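Long-range contacts in ABC-type transport system, sugar-family extracellular solute-binding protein (Peptoclostridium difficile 630, PDB 6HNI), which binds tyrosine as the extracellular solute-binding lipoprotein of an ABC transporter, probably delivering it for uptake, and also has adhesive properties: residues T135-S140 / I256-L261; N131-S136 / M281-S286. The protein carries 1 engineered substitution. All coordinates share one frame; numbering follows the deposited sequence.

Contact 1: residues T135-S140 / I256-L261. With TYR (tyrosine), chain B.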
# COMPACT_ATOMS: atom_id res chain seq x y z
N THR A 135 6.25 7.37 -7.08
CA THR A 135 6.24 7.46 -5.64
C THR A 135 6.27 6.03 -5.01
O THR A 135 5.80 5.08 -5.60
CB THR A 135 5.01 8.18 -5.09
OG1 THR A 135 3.82 7.64 -5.66
CG2 THR A 135 5.04 9.69 -5.44
N SER A 136 6.86 6.04 -3.83
CA SER A 136 6.92 4.84 -2.97
C SER A 136 6.13 5.14 -1.74
O SER A 136 6.20 6.20 -1.13
CB SER A 136 8.36 4.54 -2.67
OG SER A 136 8.41 3.60 -1.53
N ASP A 137 5.40 4.08 -1.26
CA ASP A 137 4.66 4.12 -0.00
C ASP A 137 5.47 3.51 1.13
O ASP A 137 4.86 3.04 2.12
CB ASP A 137 3.27 3.51 -0.08
CG ASP A 137 3.27 1.99 -0.36
OD1 ASP A 137 4.31 1.48 -0.79
OD2 ASP A 137 2.15 1.42 -0.19
N PHE A 138 6.78 3.52 1.05
CA PHE A 138 7.62 3.14 2.18
C PHE A 138 7.21 3.86 3.44
O PHE A 138 7.01 5.08 3.47
CB PHE A 138 9.10 3.41 1.93
CG PHE A 138 9.93 3.12 3.14
CD1 PHE A 138 10.25 1.82 3.45
CD2 PHE A 138 10.28 4.12 4.02
CE1 PHE A 138 10.94 1.52 4.63
CE2 PHE A 138 10.96 3.85 5.19
CZ PHE A 138 11.29 2.56 5.49
N VAL A 139 7.09 3.09 4.54
CA VAL A 139 6.91 3.61 5.87
C VAL A 139 7.67 2.74 6.83
O VAL A 139 7.70 1.52 6.62
CB VAL A 139 5.40 3.69 6.25
CG1 VAL A 139 4.68 2.31 6.31
CG2 VAL A 139 5.19 4.52 7.52
N SER A 140 8.29 3.32 7.84
CA SER A 140 9.01 2.44 8.80
C SER A 140 8.08 1.62 9.68
O SER A 140 7.00 2.05 10.03
CB SER A 140 9.99 3.21 9.67
OG SER A 140 9.29 3.97 10.62
N ILE A 256 0.80 7.07 6.16
CA ILE A 256 0.83 8.17 5.17
C ILE A 256 -0.51 8.34 4.51
O ILE A 256 -1.44 7.52 4.60
CB ILE A 256 1.90 7.93 4.11
CG1 ILE A 256 1.52 6.74 3.21
CG2 ILE A 256 3.28 7.82 4.75
CD1 ILE A 256 2.28 6.64 1.92
N ASN A 257 -0.64 9.47 3.80
CA ASN A 257 -1.88 9.82 3.07
C ASN A 257 -1.73 9.43 1.63
O ASN A 257 -0.96 10.07 0.84
CB ASN A 257 -2.13 11.34 3.23
CG ASN A 257 -3.42 11.81 2.59
OD1 ASN A 257 -3.79 11.37 1.52
ND2 ASN A 257 -4.09 12.79 3.25
N TYR A 258 -2.48 8.41 1.22
CA TYR A 258 -2.31 7.86 -0.13
C TYR A 258 -2.89 8.76 -1.24
O TYR A 258 -2.36 8.77 -2.36
CB TYR A 258 -2.90 6.46 -0.20
CG TYR A 258 -1.93 5.38 0.28
CD1 TYR A 258 -1.74 5.14 1.65
CD2 TYR A 258 -1.20 4.64 -0.60
CE1 TYR A 258 -0.86 4.17 2.06
CE2 TYR A 258 -0.34 3.61 -0.17
CZ TYR A 258 -0.17 3.43 1.18
OH TYR A 258 0.67 2.41 1.64
N GLU A 259 -3.94 9.51 -0.92
CA GLU A 259 -4.44 10.49 -1.93
C GLU A 259 -3.35 11.49 -2.21
O GLU A 259 -3.12 11.85 -3.40
CB GLU A 259 -5.71 11.15 -1.45
CG GLU A 259 -6.26 12.02 -2.60
CD GLU A 259 -7.65 12.63 -2.36
OE1 GLU A 259 -8.46 12.12 -1.54
OE2 GLU A 259 -7.94 13.64 -3.06
N LYS A 260 -2.69 12.02 -1.20
CA LYS A 260 -1.55 12.96 -1.43
C LYS A 260 -0.43 12.33 -2.20
O LYS A 260 0.27 12.98 -3.01
CB LYS A 260 -1.05 13.61 -0.14
CG LYS A 260 -2.11 14.44 0.57
CD LYS A 260 -1.60 15.06 1.85
CE LYS A 260 -2.62 15.96 2.49
NZ LYS A 260 -1.94 16.79 3.50
N LEU A 261 -0.14 11.06 -1.94
CA LEU A 261 0.90 10.33 -2.67
C LEU A 261 0.55 10.21 -4.18
O LEU A 261 1.43 10.39 -5.03
CB LEU A 261 1.16 8.94 -2.04
CG LEU A 261 2.48 8.27 -2.39
CD1 LEU A 261 3.63 8.90 -1.60
CD2 LEU A 261 2.41 6.75 -2.06
N TYR B . 2.68 -1.31 -0.65
CA TYR B . 1.88 -2.19 -1.53
C TYR B . 2.69 -2.56 -2.75
O TYR B . 2.13 -3.15 -3.67
CB TYR B . 0.47 -1.62 -1.81
CG TYR B . -0.38 -1.54 -0.59
CD1 TYR B . -0.81 -2.74 0.04
CD2 TYR B . -0.73 -0.37 0.02
CE1 TYR B . -1.52 -2.69 1.21
CE2 TYR B . -1.45 -0.30 1.19
CZ TYR B . -1.86 -1.51 1.81
OH TYR B . -2.57 -1.46 2.99
OXT TYR B . 3.89 -2.36 -2.77
O HOH W 1 2.54 3.11 3.60

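Contact 2: residues N131-S136 / M281-S286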
# COMPACT_ATOMS: atom_id res chain seq x y z
N ASN A 131 12.82 3.10 -17.42
CA ASN A 131 11.62 3.82 -17.81
C ASN A 131 10.59 4.03 -16.71
O ASN A 131 9.43 4.30 -16.98
CB ASN A 131 10.95 3.22 -19.06
CG ASN A 131 10.49 1.76 -18.88
OD1 ASN A 131 11.30 0.93 -18.45
ND2 ASN A 131 9.28 1.44 -19.30
N VAL A 132 11.01 3.85 -15.45
CA VAL A 132 10.11 3.91 -14.31
C VAL A 132 10.52 4.99 -13.30
O VAL A 132 11.67 5.07 -12.95
CB VAL A 132 10.10 2.56 -13.53
CG1 VAL A 132 9.08 2.62 -12.41
CG2 VAL A 132 9.76 1.45 -14.52
N SER A 133 9.55 5.78 -12.84
CA SER A 133 9.71 6.62 -11.66
C SER A 133 8.36 6.74 -10.96
O SER A 133 7.44 5.95 -11.27
CB SER A 133 10.30 7.99 -11.98
OG SER A 133 10.63 8.62 -10.74
N GLY A 134 8.23 7.61 -9.98
CA GLY A 134 7.00 7.83 -9.30
C GLY A 134 7.19 7.99 -7.81
O GLY A 134 8.10 8.60 -7.35
N THR A 135 6.25 7.37 -7.08
CA THR A 135 6.24 7.46 -5.64
C THR A 135 6.27 6.03 -5.01
O THR A 135 5.80 5.08 -5.60
CB THR A 135 5.01 8.18 -5.09
OG1 THR A 135 3.82 7.64 -5.66
CG2 THR A 135 5.04 9.69 -5.44
N SER A 136 6.86 6.04 -3.83
CA SER A 136 6.92 4.84 -2.97
C SER A 136 6.13 5.14 -1.74
O SER A 136 6.20 6.20 -1.13
CB SER A 136 8.36 4.54 -2.67
OG SER A 136 8.41 3.60 -1.53
N MET A 281 14.31 11.08 -13.03
CA MET A 281 13.36 11.66 -12.08
C MET A 281 13.43 10.87 -10.76
O MET A 281 13.16 9.70 -10.78
CB MET A 281 11.96 11.55 -12.65
CG MET A 281 10.83 12.04 -11.77
SD MET A 281 9.29 12.05 -12.73
CE MET A 281 9.45 13.47 -13.75
N PRO A 282 13.81 11.50 -9.63
CA PRO A 282 13.87 10.77 -8.37
C PRO A 282 12.52 10.27 -7.90
O PRO A 282 11.50 10.96 -8.03
CB PRO A 282 14.46 11.79 -7.37
CG PRO A 282 14.76 13.00 -8.13
CD PRO A 282 14.22 12.92 -9.49
N VAL A 283 12.54 9.05 -7.33
CA VAL A 283 11.36 8.49 -6.69
C VAL A 283 11.10 9.27 -5.37
O VAL A 283 12.03 9.52 -4.60
CB VAL A 283 11.50 6.99 -6.44
CG1 VAL A 283 10.29 6.46 -5.67
CG2 VAL A 283 11.69 6.24 -7.74
N ALA A 284 9.85 9.68 -5.18
CA ALA A 284 9.42 10.44 -4.03
C ALA A 284 8.76 9.57 -2.98
O ALA A 284 8.11 8.58 -3.30
CB ALA A 284 8.48 11.56 -4.47
N THR A 285 8.95 9.95 -1.71
CA THR A 285 8.31 9.30 -0.58
C THR A 285 7.68 10.35 0.33
O THR A 285 7.96 11.54 0.17
CB THR A 285 9.32 8.51 0.28
OG1 THR A 285 10.36 9.40 0.73
CG2 THR A 285 9.92 7.41 -0.51
N SER A 286 6.90 9.92 1.32
CA SER A 286 6.30 10.78 2.32
C SER A 286 6.83 10.50 3.69
O SER A 286 6.87 9.32 4.09
CB SER A 286 4.79 10.69 2.33
OG SER A 286 4.24 11.54 3.35
O HOH W 2 6.27 7.09 1.48

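Contact 1: residues T135-S140 / I256-L261
Polar bonds around Asp137 join the two segments in the tyrosine pocket of this substrate-binding protein, here closed on its ligand. Tyr258 OH donates to Asp137 OD2 over 2.6 Å, reaching the anti lone pair of that oxygen, which lies at the edge of the phenol ring; carboxylate and ring planes stand 85° apart. The same OD2 accepts from the ligand ammonium, TYR N, at 2.8 Å, and OD1 adds a weak bond. Aspartate suits the spot because its charge can answer the ammonium; phenol, ammonium and a weak bond from Ser114 together hold the carboxylate's rotation. A water donates to both Asp137 O and Tyr258 OH.

Apolar contacts fill in behind. Ile256 CD1 sits 4.0 Å above one face of the Tyr258 ring, toward its rim, and also meets Asp137 CB. Leu261, whose branched apolar end suits this buried place, slides past Thr135 and lays CD2 3.9 Å from Asp137 CB. Thr135 OG1 turns to Thr265 and Thr111.

Asn257 caps helix 258-273, its OD1 accepting from Lys260 N. Through Tyr258 and Leu261 the start of that helix packs against the C-terminal end of strand 132-136, with strand 108-113 and helix 35-50 also touching Tyr258.

Contact 2: residues N131-S136 / M281-S286
Two backbone hydrogen bonds form the first shell, holding residues 281-286 alongside strand 132-136 in the same direction. Ala284 N donates to Gly134 O at 3.0 Å in the carbonyl plane, and Ser136 N donates to Ala284 O at 2.9 Å, nearly along the C=O axis. Ala284 thus uses both its N-H and its carbonyl to straddle Thr135. Though not a regular strand, 281-286 so adds a single parallel bridge along the outer edge of strand 132-136, whose other edge pairs with strand 108-113. CA-H...O contacts from Val283 CA to Gly134 O and from Thr135 CA to Ala284 O reinforce it.

One side-chain bond extends the attachment upstream. Ser133 OG, anti to its backbone N (chi1 -170°), donates to Met281 O at 2.8 Å, approaching from above the carbonyl plane. A small hydroxyl suits this place, reaching the carbonyl while Met281 CG lies 3.6 Å from the same OG. Beyond CG the Met281 chain bends at chi3 and turns to Met268 and Ile272 of helix 258-273.

Apolar groups pack around these bonds. Val283 CG1, anti to its backbone N, lies 3.5 Å from Gly134 O, and Thr285 CG2 meets Ser136 CB at 3.9 Å. Gly134, its buried N without a partner, has phi 139° and psi -139°, where a CB would press on the preceding carbonyl O. Farther out, Ser286 N donates to a water that lies 2.8 Å from Ser136 O, probably as donor, and Val283 bonds through its backbone to Leu125.

Main-chain groups supply most of the polar bonding, so the attachment depends largely on backbone course.

How the contacts relate
Both contacts start from strand 132-136, an outermost strand of the five-stranded parallel sheet, and share Thr135 and Ser136; their centres lie 11 Å apart. Along the chain this strand comes first, then residues 256-261 at the start of helix 258-273, and finally residues 281-286 in the loop between that helix and strand 290-294. The chain therefore returns twice to the same strand after forming the four-stranded parallel sheet (strands 157-163 to 238-240) and before strands 290-294 and 311-314. Contact 1 lies at the strand's ligand end and contact 2 runs back along its outer edge. They touch where Ile256 CG2 packs on Ser286 O, and the pocket residue Asp137 follows directly on the strand whose edge contact 2 bonds.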